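Local structure of DNA topoisomerase 2-associated protein PAT1 (Saccharomyces cerevisiae, 5LMG) at residues Lys44-Phe50 / Tyr91-Pro95; Leu246-Gln251 / Ile295-Val300. The protein activates mRNA decapping and represses translation in yeast, its C-terminal domain binding the decapping enzyme Dcp2 directly. The protein carries 2 engineered substitutions. All coordinates share one frame; numbering follows the deposited sequence.

Interaction 1: residues Lys44-Phe50 / Tyr91-Pro95; sequences KSGGKKF and YDVNP
Lys44 meets the loop Tyr91-Pro95 first, its carbonyl O accepting the one hydrogen bond of the contact from Val93 N at 2.9 Å. The donor sits 37° above the carbonyl plane, away from the lone-pair directions. The extended lysine chain lies obliquely across Asp92, CD 3.8 Å from Asp92 CB; Lys44 NZ and Asp92 OD1, 4.9 Å apart, probably attract weakly without a salt bridge. Next, Ser45 turns its carbonyl O over one face of the Tyr91 ring, 3.3 Å above its centre; its OG is hydrogen-bonded to Leu42 O and Ser98 OG. At Gly46 the backbone angles alone demand glycine, since a CB would jam against Ser45 O, and it would also strike Phe50 CD2. After Gly47, the N-cap of helix 48-70, Phe50 has CG anti to the backbone N (chi1 168°), which brings CE2 to 4.0 Å from Tyr91 CZ, the rings inclined at 35°. With an alanine in place of Tyr91, the Ser45 carbonyl would probably lose its aromatic cover and Phe50 its ring partner. Two helix starts are thus joined, Asn94 N-capping helix 95-99 through Phe96 N, by one backbone bond and otherwise by packing, with Ser45 O buried and lacking a hydrogen-bond partner.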
ATOM      1  N   LYS A  44      12.499  15.422 -17.367  1.00 84.07           N
ATOM      2  CA  LYS A  44      13.464  15.370 -16.263  1.00 83.25           C
ATOM      3  C   LYS A  44      14.260  14.041 -16.259  1.00 85.18           C
ATOM      4  O   LYS A  44      15.101  13.829 -15.382  1.00 84.25           O
ATOM      5  CB  LYS A  44      12.747  15.579 -14.916  1.00 85.23           C
ATOM      6  CG  LYS A  44      12.701  17.035 -14.472  1.00103.26           C
ATOM      7  CD  LYS A  44      12.463  17.157 -12.969  1.00113.46           C
ATOM      8  CE  LYS A  44      12.780  18.539 -12.452  1.00123.44           C
ATOM      9  NZ  LYS A  44      12.840  18.572 -10.966  1.00131.28           N
ATOM     10  N   SER A  45      13.990  13.159 -17.245  1.00 81.08           N
ATOM     11  CA  SER A  45      14.630  11.854 -17.426  1.00 80.50           C
ATOM     12  C   SER A  45      15.148  11.608 -18.857  1.00 83.65           C
ATOM     13  O   SER A  45      15.795  10.583 -19.099  1.00 83.53           O
ATOM     14  CB  SER A  45      13.688  10.733 -17.003  1.00 83.74           C
ATOM     15  OG  SER A  45      12.519  10.728 -17.802  1.00 95.40           O
ATOM     16  N   GLY A  46      14.876  12.546 -19.773  1.00 78.98           N
ATOM     17  CA  GLY A  46      15.328  12.468 -21.159  1.00 78.69           C
ATOM     18  C   GLY A  46      14.263  12.587 -22.234  1.00 81.40           C
ATOM     19  O   GLY A  46      14.598  12.624 -23.421  1.00 82.04           O
ATOM     20  N   GLY A  47      12.995  12.635 -21.829  1.00 76.06           N
ATOM     21  CA  GLY A  47      11.865  12.746 -22.747  1.00 75.45           C
ATOM     22  C   GLY A  47      11.150  11.437 -23.029  1.00 78.21           C
ATOM     23  O   GLY A  47      11.703  10.358 -22.793  1.00 77.47           O
ATOM     24  N   LYS A  48       9.915  11.539 -23.566  1.00 73.93           N
ATOM     25  CA  LYS A  48       9.025  10.420 -23.899  1.00 72.70           C
ATOM     26  C   LYS A  48       9.614   9.439 -24.916  1.00 76.39           C
ATOM     27  O   LYS A  48       9.541   8.231 -24.687  1.00 75.95           O
ATOM     28  CB  LYS A  48       7.646  10.930 -24.360  1.00 74.63           C
ATOM     29  CG  LYS A  48       6.572   9.847 -24.407  1.00 84.18           C
ATOM     30  CD  LYS A  48       5.239  10.394 -24.874  1.00 92.32           C
ATOM     31  CE  LYS A  48       4.178   9.327 -24.869  1.00 99.76           C
ATOM     32  NZ  LYS A  48       2.845   9.886 -25.205  1.00108.00           N
ATOM     33  N   LYS A  49      10.187   9.950 -26.028  1.00 72.28           N
ATOM     34  CA  LYS A  49      10.774   9.112 -27.082  1.00 71.64           C
ATOM     35  C   LYS A  49      12.016   8.344 -26.612  1.00 72.97           C
ATOM     36  O   LYS A  49      12.246   7.221 -27.071  1.00 72.19           O
ATOM     37  CB  LYS A  49      11.052   9.922 -28.359  1.00 74.77           C
ATOM     38  CG  LYS A  49       9.791  10.195 -29.168  1.00 90.46           C
ATOM     39  CD  LYS A  49      10.057  11.036 -30.405  1.00102.86           C
ATOM     40  CE  LYS A  49       8.766  11.485 -31.046  1.00115.44           C
ATOM     41  NZ  LYS A  49       9.004  12.276 -32.281  1.00125.66           N
ATOM     42  N   PHE A  50      12.789   8.932 -25.679  1.00 67.45           N
ATOM     43  CA  PHE A  50      13.987   8.307 -25.117  1.00 66.19           C
ATOM     44  C   PHE A  50      13.613   7.150 -24.170  1.00 65.98           C
ATOM     45  O   PHE A  50      14.215   6.080 -24.255  1.00 65.34           O
ATOM     46  CB  PHE A  50      14.873   9.362 -24.419  1.00 68.40           C
ATOM     47  CG  PHE A  50      15.981   8.810 -23.552  1.00 69.82           C
ATOM     48  CD1 PHE A  50      17.082   8.175 -24.117  1.00 73.04           C
ATOM     49  CD2 PHE A  50      15.929   8.933 -22.168  1.00 71.02           C
ATOM     50  CE1 PHE A  50      18.103   7.660 -23.314  1.00 73.74           C
ATOM     51  CE2 PHE A  50      16.950   8.416 -21.366  1.00 73.82           C
ATOM     52  CZ  PHE A  50      18.030   7.784 -21.944  1.00 72.29           C
ATOM     53  N   TYR A  91      20.390  12.259 -14.880  1.00 73.47           N
ATOM     54  CA  TYR A  91      19.112  12.972 -14.965  1.00 72.22           C
ATOM     55  C   TYR A  91      18.507  13.290 -13.594  1.00 74.27           C
ATOM     56  O   TYR A  91      18.799  12.596 -12.615  1.00 72.70           O
ATOM     57  CB  TYR A  91      18.110  12.159 -15.808  1.00 72.58           C
ATOM     58  CG  TYR A  91      18.597  11.799 -17.197  1.00 74.77           C
ATOM     59  CD1 TYR A  91      19.279  10.609 -17.433  1.00 76.77           C
ATOM     60  CD2 TYR A  91      18.341  12.631 -18.284  1.00 76.07           C
ATOM     61  CE1 TYR A  91      19.714  10.263 -18.713  1.00 77.99           C
ATOM     62  CE2 TYR A  91      18.761  12.291 -19.571  1.00 77.48           C
ATOM     63  CZ  TYR A  91      19.450  11.106 -19.780  1.00 84.70           C
ATOM     64  OH  TYR A  91      19.867  10.767 -21.048  1.00 85.63           O
ATOM     65  N   ASP A  92      17.639  14.331 -13.543  1.00 70.42           N
ATOM     66  CA  ASP A  92      16.915  14.765 -12.337  1.00 69.69           C
ATOM     67  C   ASP A  92      16.018  13.643 -11.786  1.00 70.42           C
ATOM     68  O   ASP A  92      15.914  13.479 -10.568  1.00 70.04           O
ATOM     69  CB  ASP A  92      16.095  16.035 -12.622  1.00 72.36           C
ATOM     70  CG  ASP A  92      16.944  17.272 -12.873  1.00 85.75           C
ATOM     71  OD1 ASP A  92      17.570  17.769 -11.906  1.00 86.20           O
ATOM     72  OD2 ASP A  92      16.959  17.759 -14.026  1.00 93.02           O
ATOM     73  N   VAL A  93      15.393  12.864 -12.696  1.00 64.19           N
ATOM     74  CA  VAL A  93      14.564  11.692 -12.403  1.00 61.95           C
ATOM     75  C   VAL A  93      15.218  10.519 -13.155  1.00 63.09           C
ATOM     76  O   VAL A  93      15.383  10.585 -14.377  1.00 61.70           O
ATOM     77  CB  VAL A  93      13.067  11.890 -12.788  1.00 65.32           C
ATOM     78  CG1 VAL A  93      12.272  10.598 -12.602  1.00 64.39           C
ATOM     79  CG2 VAL A  93      12.433  13.023 -11.984  1.00 64.91           C
ATOM     80  N   ASN A  94      15.639   9.480 -12.412  1.00 58.20           N
ATOM     81  CA  ASN A  94      16.313   8.295 -12.959  1.00 57.48           C
ATOM     82  C   ASN A  94      15.515   7.637 -14.122  1.00 59.18           C
ATOM     83  O   ASN A  94      14.294   7.477 -13.997  1.00 57.27           O
ATOM     84  CB  ASN A  94      16.612   7.299 -11.826  1.00 57.31           C
ATOM     85  CG  ASN A  94      17.349   6.060 -12.258  1.00 76.77           C
ATOM     86  OD1 ASN A  94      16.743   5.060 -12.636  1.00 69.05           O
ATOM     87  ND2 ASN A  94      18.671   6.088 -12.186  1.00 67.69           N
ATOM     88  N   PRO A  95      16.170   7.274 -15.261  1.00 55.49           N
ATOM     89  CA  PRO A  95      15.423   6.662 -16.385  1.00 54.82           C
ATOM     90  C   PRO A  95      14.589   5.423 -16.034  1.00 54.75           C
ATOM     91  O   PRO A  95      13.548   5.213 -16.658  1.00 52.79           O
ATOM     92  CB  PRO A  95      16.512   6.350 -17.414  1.00 57.45           C
ATOM     93  CG  PRO A  95      17.612   7.317 -17.101  1.00 62.65           C
ATOM     94  CD  PRO A  95      17.600   7.424 -15.599  1.00 57.96           C
TER

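Interaction 2: residues Leu246-Gln251 / Ile295-Val300; sequences LESKIQ and IIIDEV
Glu299 reaches across from helix 290-322 with its carboxylate laid against the turn Leu246-Lys249, so that one acidic group holds two amides of the loop. Glu299 OE2 takes the N-H of Ser248 at 2.8 Å from Ser248 N, on the syn side and 21° out of the carboxylate plane; Glu299 OE1 lies 3.0 Å from Ile250 N, whose N-H meets it nearly along its C-O axis. A water donates to Glu299 OE1 at 2.8 Å and accepts the N-H of Gln251, bridging the two. Held at both oxygens, the carboxylate has little freedom to rotate, and the amides probably favour its charged form. The chain reaches the turn because CG stands anti to the carbonyl carbon (chi1 -75°) and runs on extended. Ile250 crosses it at about a right angle, CD1 lying 3.6 Å from Glu299 CD, while its other branch, CG2, meets Val300 CG1 at 3.6 Å. Glu247 also crosses Glu299 at about a right angle, yet their carboxylate planes are nearly coplanar (5°); its OE2 lies 3.4 Å from Ile295 CD1. The type II turn, which follows helix 234-246, rests against helix 290-322, with Leu281 of helix 275-286 packing on both Ile250 and Ile296, and Phe243 of helix 234-246 touching Ile295 and Ile296.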
ATOM      1  N   LEU A 246       4.735  11.128  10.786  1.00 44.61           N
ATOM      2  CA  LEU A 246       3.287  10.913  10.674  1.00 43.80           C
ATOM      3  C   LEU A 246       2.447  11.564  11.755  1.00 46.57           C
ATOM      4  O   LEU A 246       1.257  11.814  11.524  1.00 45.60           O
ATOM      5  CB  LEU A 246       2.968   9.407  10.652  1.00 43.73           C
ATOM      6  CG  LEU A 246       3.452   8.628   9.435  1.00 48.76           C
ATOM      7  CD1 LEU A 246       3.272   7.130   9.644  1.00 48.49           C
ATOM      8  CD2 LEU A 246       2.759   9.103   8.179  1.00 52.88           C
ATOM      9  N   GLU A 247       3.041  11.813  12.943  1.00 42.49           N
ATOM     10  CA  GLU A 247       2.340  12.378  14.092  1.00 42.01           C
ATOM     11  C   GLU A 247       1.603  13.661  13.742  1.00 46.03           C
ATOM     12  O   GLU A 247       2.157  14.504  13.034  1.00 46.22           O
ATOM     13  CB  GLU A 247       3.316  12.581  15.259  1.00 43.43           C
ATOM     14  CG  GLU A 247       2.621  12.675  16.600  1.00 52.40           C
ATOM     15  CD  GLU A 247       3.582  12.775  17.768  1.00 69.08           C
ATOM     16  OE1 GLU A 247       4.784  13.041  17.533  1.00 59.07           O
ATOM     17  OE2 GLU A 247       3.126  12.625  18.923  1.00 61.27           O
ATOM     18  N   SER A 248       0.337  13.771  14.200  1.00 42.94           N
ATOM     19  CA  SER A 248      -0.637  14.859  13.937  1.00 43.50           C
ATOM     20  C   SER A 248      -1.222  14.839  12.487  1.00 46.77           C
ATOM     21  O   SER A 248      -2.096  15.657  12.176  1.00 46.49           O
ATOM     22  CB  SER A 248      -0.074  16.237  14.294  1.00 47.13           C
ATOM     23  OG  SER A 248       0.693  16.770  13.228  1.00 55.98           O
ATOM     24  N   LYS A 249      -0.758  13.898  11.618  1.00 42.65           N
ATOM     25  CA  LYS A 249      -1.196  13.760  10.222  1.00 42.25           C
ATOM     26  C   LYS A 249      -1.779  12.361   9.887  1.00 44.45           C
ATOM     27  O   LYS A 249      -2.092  12.109   8.723  1.00 42.52           O
ATOM     28  CB  LYS A 249      -0.030  14.109   9.265  1.00 45.06           C
ATOM     29  CG  LYS A 249       0.435  15.567   9.355  1.00 56.56           C
ATOM     30  CD  LYS A 249       1.842  15.789   8.802  1.00 65.66           C
ATOM     31  CE  LYS A 249       2.933  15.520   9.816  1.00 73.66           C
ATOM     32  NZ  LYS A 249       4.280  15.870   9.291  1.00 78.49           N
ATOM     33  N   ILE A 250      -1.935  11.466  10.902  1.00 41.29           N
ATOM     34  CA  ILE A 250      -2.441  10.088  10.750  1.00 41.67           C
ATOM     35  C   ILE A 250      -3.840  10.038  10.068  1.00 46.03           C
ATOM     36  O   ILE A 250      -4.063   9.174   9.217  1.00 45.29           O
ATOM     37  CB  ILE A 250      -2.394   9.278  12.087  1.00 44.45           C
ATOM     38  CG1 ILE A 250      -0.927   9.110  12.574  1.00 45.32           C
ATOM     39  CG2 ILE A 250      -3.060   7.890  11.945  1.00 44.29           C
ATOM     40  CD1 ILE A 250      -0.748   8.741  14.118  1.00 46.92           C
ATOM     41  N   GLN A 251      -4.748  10.973  10.406  1.00 43.30           N
ATOM     42  CA  GLN A 251      -6.094  11.051   9.820  1.00 43.84           C
ATOM     43  C   GLN A 251      -6.073  11.269   8.276  1.00 46.47           C
ATOM     44  O   GLN A 251      -6.989  10.808   7.581  1.00 44.09           O
ATOM     45  CB  GLN A 251      -6.937  12.120  10.558  1.00 45.88           C
ATOM     46  CG  GLN A 251      -8.097  12.761   9.774  1.00 68.20           C
ATOM     47  CD  GLN A 251      -9.285  11.846   9.579  1.00 87.79           C
ATOM     48  OE1 GLN A 251      -9.894  11.355  10.541  1.00 87.57           O
ATOM     49  NE2 GLN A 251      -9.689  11.659   8.329  1.00 71.65           N
ATOM     50  N   ILE A 295      -1.662   7.672  20.783  1.00 37.62           N
ATOM     51  CA  ILE A 295      -1.684   8.708  19.752  1.00 36.53           C
ATOM     52  C   ILE A 295      -2.461   8.203  18.522  1.00 39.74           C
ATOM     53  O   ILE A 295      -3.315   8.937  18.032  1.00 39.54           O
ATOM     54  CB  ILE A 295      -0.250   9.201  19.389  1.00 39.33           C
ATOM     55  CG1 ILE A 295       0.411   9.964  20.566  1.00 39.49           C
ATOM     56  CG2 ILE A 295      -0.263  10.060  18.089  1.00 40.56           C
ATOM     57  CD1 ILE A 295       1.896   9.966  20.562  1.00 41.97           C
ATOM     58  N   ILE A 296      -2.156   6.966  18.025  1.00 35.90           N
ATOM     59  CA  ILE A 296      -2.835   6.375  16.847  1.00 35.42           C
ATOM     60  C   ILE A 296      -4.369   6.343  17.041  1.00 40.91           C
ATOM     61  O   ILE A 296      -5.080   6.878  16.182  1.00 39.21           O
ATOM     62  CB  ILE A 296      -2.265   4.995  16.396  1.00 37.79           C
ATOM     63  CG1 ILE A 296      -0.753   5.097  16.033  1.00 38.20           C
ATOM     64  CG2 ILE A 296      -3.097   4.412  15.201  1.00 36.41           C
ATOM     65  CD1 ILE A 296       0.058   3.742  16.156  1.00 46.87           C
ATOM     66  N   ILE A 297      -4.856   5.737  18.169  1.00 39.62           N
ATOM     67  CA  ILE A 297      -6.271   5.627  18.567  1.00 40.55           C
ATOM     68  C   ILE A 297      -6.908   7.015  18.615  1.00 45.27           C
ATOM     69  O   ILE A 297      -8.008   7.198  18.092  1.00 44.88           O
ATOM     70  CB  ILE A 297      -6.443   4.871  19.939  1.00 45.27           C
ATOM     71  CG1 ILE A 297      -6.452   3.343  19.761  1.00 46.33           C
ATOM     72  CG2 ILE A 297      -7.723   5.311  20.699  1.00 48.87           C
ATOM     73  CD1 ILE A 297      -7.850   2.712  19.336  1.00 59.33           C
ATOM     74  N   ASP A 298      -6.214   7.991  19.252  1.00 41.41           N
ATOM     75  CA  ASP A 298      -6.729   9.349  19.364  1.00 40.54           C
ATOM     76  C   ASP A 298      -6.933   9.985  17.971  1.00 41.88           C
ATOM     77  O   ASP A 298      -7.975  10.584  17.715  1.00 41.17           O
ATOM     78  CB  ASP A 298      -5.790  10.218  20.236  1.00 41.65           C
ATOM     79  CG  ASP A 298      -6.309  11.617  20.394  1.00 47.26           C
ATOM     80  OD1 ASP A 298      -7.425  11.775  20.928  1.00 48.70           O
ATOM     81  OD2 ASP A 298      -5.667  12.545  19.869  1.00 55.72           O
ATOM     82  N   GLU A 299      -5.933   9.841  17.086  1.00 37.15           N
ATOM     83  CA  GLU A 299      -5.942  10.454  15.762  1.00 37.05           C
ATOM     84  C   GLU A 299      -6.993   9.868  14.815  1.00 41.42           C
ATOM     85  O   GLU A 299      -7.495  10.594  13.959  1.00 41.78           O
ATOM     86  CB  GLU A 299      -4.538  10.451  15.126  1.00 37.84           C
ATOM     87  CG  GLU A 299      -3.621  11.503  15.751  1.00 47.60           C
ATOM     88  CD  GLU A 299      -2.359  11.868  14.987  1.00 62.24           C
ATOM     89  OE1 GLU A 299      -2.430  12.071  13.751  1.00 45.47           O
ATOM     90  OE2 GLU A 299      -1.305  12.023  15.644  1.00 54.52           O
ATOM     91  N   VAL A 300      -7.364   8.585  15.000  1.00 38.16           N
ATOM     92  CA  VAL A 300      -8.325   7.908  14.126  1.00 37.21           C
ATOM     93  C   VAL A 300      -9.651   7.592  14.822  1.00 41.35           C
ATOM     94  O   VAL A 300     -10.484   6.923  14.221  1.00 40.13           O
ATOM     95  CB  VAL A 300      -7.722   6.646  13.428  1.00 39.21           C
ATOM     96  CG1 VAL A 300      -6.450   6.987  12.659  1.00 38.15           C
ATOM     97  CG2 VAL A 300      -7.501   5.490  14.401  1.00 39.01           C
TER
HETATM   98  O   HOH W   1      -4.494  13.366  12.464  1.00 47.71           O
HETATM   99  O   HOH W   2     -10.291  10.638  13.290  1.00 52.71           O

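Both contacts set a loop, running into a following helical turn, against a helix or the approach to one, yet they share no element: centres lie about 37 Å apart, nearest atoms about 22 Å, and the first closes before the second opens. Interaction 1 lies farther from the centre of the chain, about 25 Å against 19 Å, and joins the start of helix 48-70 to a loop by backbone and ring packing. Interaction 2 instead turns a helix-borne acid onto loop amides, beside aliphatic contacts of Ile250 with Ile295, Ile296 and Val300. Each is partly buried, with comparable buried areas. The helix face beside interaction 2, at Ile297 and Asp298, also meets the bound Dcp2 peptide.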